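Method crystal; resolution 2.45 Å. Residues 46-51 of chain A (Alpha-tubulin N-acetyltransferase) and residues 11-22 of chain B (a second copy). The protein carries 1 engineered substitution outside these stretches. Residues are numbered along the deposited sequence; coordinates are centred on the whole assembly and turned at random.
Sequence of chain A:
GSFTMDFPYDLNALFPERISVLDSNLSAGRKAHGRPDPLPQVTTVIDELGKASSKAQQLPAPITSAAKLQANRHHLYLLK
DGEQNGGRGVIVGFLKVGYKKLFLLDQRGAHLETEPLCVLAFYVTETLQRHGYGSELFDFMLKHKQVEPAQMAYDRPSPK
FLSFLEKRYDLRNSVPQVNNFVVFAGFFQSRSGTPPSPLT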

# COMPACT_ATOMS: atom_id res chain seq x y z
N ILE A 46 2.94 -8.40 15.00
CA ILE A 46 1.84 -8.18 15.92
C ILE A 46 1.08 -6.92 15.56
O ILE A 46 -0.11 -6.99 15.22
CB ILE A 46 2.37 -8.01 17.32
CG1 ILE A 46 3.25 -9.20 17.68
CG2 ILE A 46 1.22 -7.82 18.29
CD1 ILE A 46 2.52 -10.51 17.67
N ASP A 47 1.80 -5.79 15.58
CA ASP A 47 1.25 -4.48 15.27
C ASP A 47 2.10 -3.70 14.24
O ASP A 47 1.85 -2.52 14.00
CB ASP A 47 1.13 -3.67 16.56
CG ASP A 47 -0.00 -4.17 17.48
OD1 ASP A 47 -1.16 -4.32 17.02
OD2 ASP A 47 0.28 -4.45 18.66
N GLU A 48 3.10 -4.35 13.64
CA GLU A 48 3.98 -3.73 12.62
C GLU A 48 4.22 -4.66 11.42
O GLU A 48 4.54 -5.84 11.58
CB GLU A 48 5.33 -3.36 13.24
CG GLU A 48 5.26 -2.38 14.47
CD GLU A 48 4.97 -0.91 14.07
OE1 GLU A 48 5.21 -0.55 12.90
OE2 GLU A 48 4.45 -0.13 14.88
N LEU A 49 3.99 -4.13 10.23
CA LEU A 49 4.34 -4.79 8.98
C LEU A 49 5.41 -3.97 8.29
O LEU A 49 5.25 -2.74 8.11
CB LEU A 49 3.14 -4.91 8.03
CG LEU A 49 1.88 -5.63 8.47
CD1 LEU A 49 0.99 -5.88 7.28
CD2 LEU A 49 2.20 -6.94 9.12
N GLY A 50 6.49 -4.64 7.89
CA GLY A 50 7.56 -4.03 7.11
C GLY A 50 8.80 -3.59 7.87
O GLY A 50 9.83 -3.25 7.27
N LYS A 51 8.74 -3.60 9.20
CA LYS A 51 9.87 -3.21 10.05
C LYS A 51 10.90 -4.34 10.08
O LYS A 51 11.84 -4.33 9.29
CB LYS A 51 9.38 -2.88 11.47
N LEU B 11 11.25 -10.95 2.85
CA LEU B 11 9.95 -10.43 2.44
C LEU B 11 9.54 -9.23 3.28
O LEU B 11 8.98 -8.25 2.79
CB LEU B 11 8.89 -11.53 2.55
CG LEU B 11 7.55 -11.27 1.87
CD1 LEU B 11 7.07 -12.53 1.12
CD2 LEU B 11 6.51 -10.83 2.87
N ASN B 12 9.84 -9.30 4.56
CA ASN B 12 9.47 -8.24 5.46
C ASN B 12 10.21 -6.95 5.09
O ASN B 12 9.62 -5.88 4.98
CB ASN B 12 9.76 -8.63 6.91
CG ASN B 12 8.93 -7.84 7.89
OD1 ASN B 12 7.80 -7.45 7.58
ND2 ASN B 12 9.46 -7.63 9.09
N ALA B 13 11.51 -7.08 4.84
CA ALA B 13 12.34 -5.94 4.48
C ALA B 13 11.93 -5.32 3.11
O ALA B 13 11.94 -4.10 2.95
CB ALA B 13 13.79 -6.35 4.47
N LEU B 14 11.51 -6.15 2.17
CA LEU B 14 11.09 -5.67 0.85
C LEU B 14 9.58 -5.40 0.77
O LEU B 14 9.06 -5.20 -0.32
CB LEU B 14 11.46 -6.69 -0.23
CG LEU B 14 12.95 -6.94 -0.41
CD1 LEU B 14 13.20 -8.12 -1.32
CD2 LEU B 14 13.63 -5.72 -0.99
N PHE B 15 8.86 -5.52 1.89
CA PHE B 15 7.40 -5.40 1.91
C PHE B 15 6.97 -4.03 1.37
O PHE B 15 7.44 -3.00 1.85
CB PHE B 15 6.87 -5.61 3.35
CG PHE B 15 5.41 -5.99 3.40
CD1 PHE B 15 5.00 -7.25 3.02
CD2 PHE B 15 4.47 -5.10 3.86
CE1 PHE B 15 3.68 -7.62 3.05
CE2 PHE B 15 3.14 -5.44 3.89
CZ PHE B 15 2.73 -6.71 3.51
N PRO B 16 6.09 -4.01 0.36
CA PRO B 16 5.86 -2.78 -0.43
C PRO B 16 5.19 -1.66 0.38
O PRO B 16 5.15 -0.53 -0.08
CB PRO B 16 4.94 -3.23 -1.59
CG PRO B 16 4.31 -4.59 -1.08
CD PRO B 16 5.31 -5.17 -0.12
N GLU B 17 4.70 -1.97 1.56
CA GLU B 17 4.05 -0.96 2.39
C GLU B 17 4.56 -1.08 3.81
O GLU B 17 4.78 -2.16 4.31
CB GLU B 17 2.52 -1.12 2.36
N ARG B 18 4.68 0.05 4.48
CA ARG B 18 4.99 0.03 5.88
C ARG B 18 3.69 0.32 6.67
O ARG B 18 2.94 1.25 6.34
CB ARG B 18 6.13 1.01 6.15
CG ARG B 18 6.52 1.03 7.55
CD ARG B 18 7.66 0.06 7.86
NE ARG B 18 8.01 0.26 9.26
CZ ARG B 18 7.19 -0.04 10.27
NH1 ARG B 18 6.04 -0.63 10.02
NH2 ARG B 18 7.54 0.20 11.54
N ILE B 19 3.36 -0.53 7.65
CA ILE B 19 2.11 -0.36 8.41
C ILE B 19 2.29 -0.46 9.92
O ILE B 19 2.96 -1.33 10.41
CB ILE B 19 1.03 -1.37 8.00
CG1 ILE B 19 0.87 -1.39 6.48
CG2 ILE B 19 -0.26 -0.97 8.64
CD1 ILE B 19 -0.28 -2.22 5.99
N SER B 20 1.71 0.50 10.64
CA SER B 20 1.76 0.56 12.09
C SER B 20 0.37 0.75 12.70
O SER B 20 -0.42 1.58 12.25
CB SER B 20 2.65 1.72 12.55
OG SER B 20 3.98 1.51 12.16
N VAL B 21 0.10 -0.04 13.74
CA VAL B 21 -1.10 0.09 14.53
C VAL B 21 -0.70 0.55 15.92
O VAL B 21 0.17 -0.05 16.53
CB VAL B 21 -1.86 -1.26 14.63
CG1 VAL B 21 -3.19 -1.11 15.39
CG2 VAL B 21 -2.10 -1.84 13.23
N LEU B 22 -1.31 1.63 16.39
CA LEU B 22 -1.02 2.15 17.73
C LEU B 22 -2.32 2.30 18.51
O LEU B 22 -3.37 2.47 17.91
CB LEU B 22 -0.30 3.49 17.65
CG LEU B 22 -0.93 4.50 16.68
CD1 LEU B 22 -0.93 5.90 17.25
CD2 LEU B 22 -0.16 4.47 15.39

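Residues 48-49 of chain A form a short strand that pairs antiparallel with the strand of chain B ending this stretch, so that Glu48(A) lies across from Ser20(B) and Leu49(A) across from Ile19(B). Leu49(A) and Ile19(B) make the hydrogen-bonded pair: Leu49(A) N donates to Ile19(B) O (3.0 Å), and Ile19(B) N donates to Leu49(A) O (2.9 Å), both nearly linear. A further backbone bond, from Val21(B) N to Asp47(A) O (3.0 Å), extends the ladder. Beyond Leu49(A) the chain turns at Gly50(A), whose N donates to Asn12(B) OD1 (3.1 Å); the side chain of this helical asparagine thus takes up an amide that the strand leaves behind. Gly50(A) has a positive phi of 99°, and a CB here would be jammed against the preceding carbonyl and would lie only 3.1 Å from Glu17(B) O, so glycine suits the site.

The side chains divide by sheet face. On the face of Glu48(A) and Ser20(B), polar contacts prevail. The m, m rotamer of Glu48(A) brings its carboxylate back over the partner strand, where OE1 accepts from Ser20(B) OG (2.5 Å) and forms a salt bridge with Arg18(B) NH2 (2.8 Å). Arg18(B) NH1 also donates to Glu48(A) OE1 (3.0 Å) and to Leu49(A) O (3.0 Å), tying the guanidinium to both side chain and backbone. The carboxylate oxygen meets the guanidinium edge, leaving one face to be covered by Lys51(A) CB, 3.6 Å from Arg18(B) NH2.

The other face is apolar. Leu49(A), buried, places CD1 4.1 Å from Ile19(B) CD1 and 4.0 Å from Phe15(B) CE2, so branched aliphatic and aromatic groups pack together without polar atoms needing partners. Altogether the two stretches bury 600 Å².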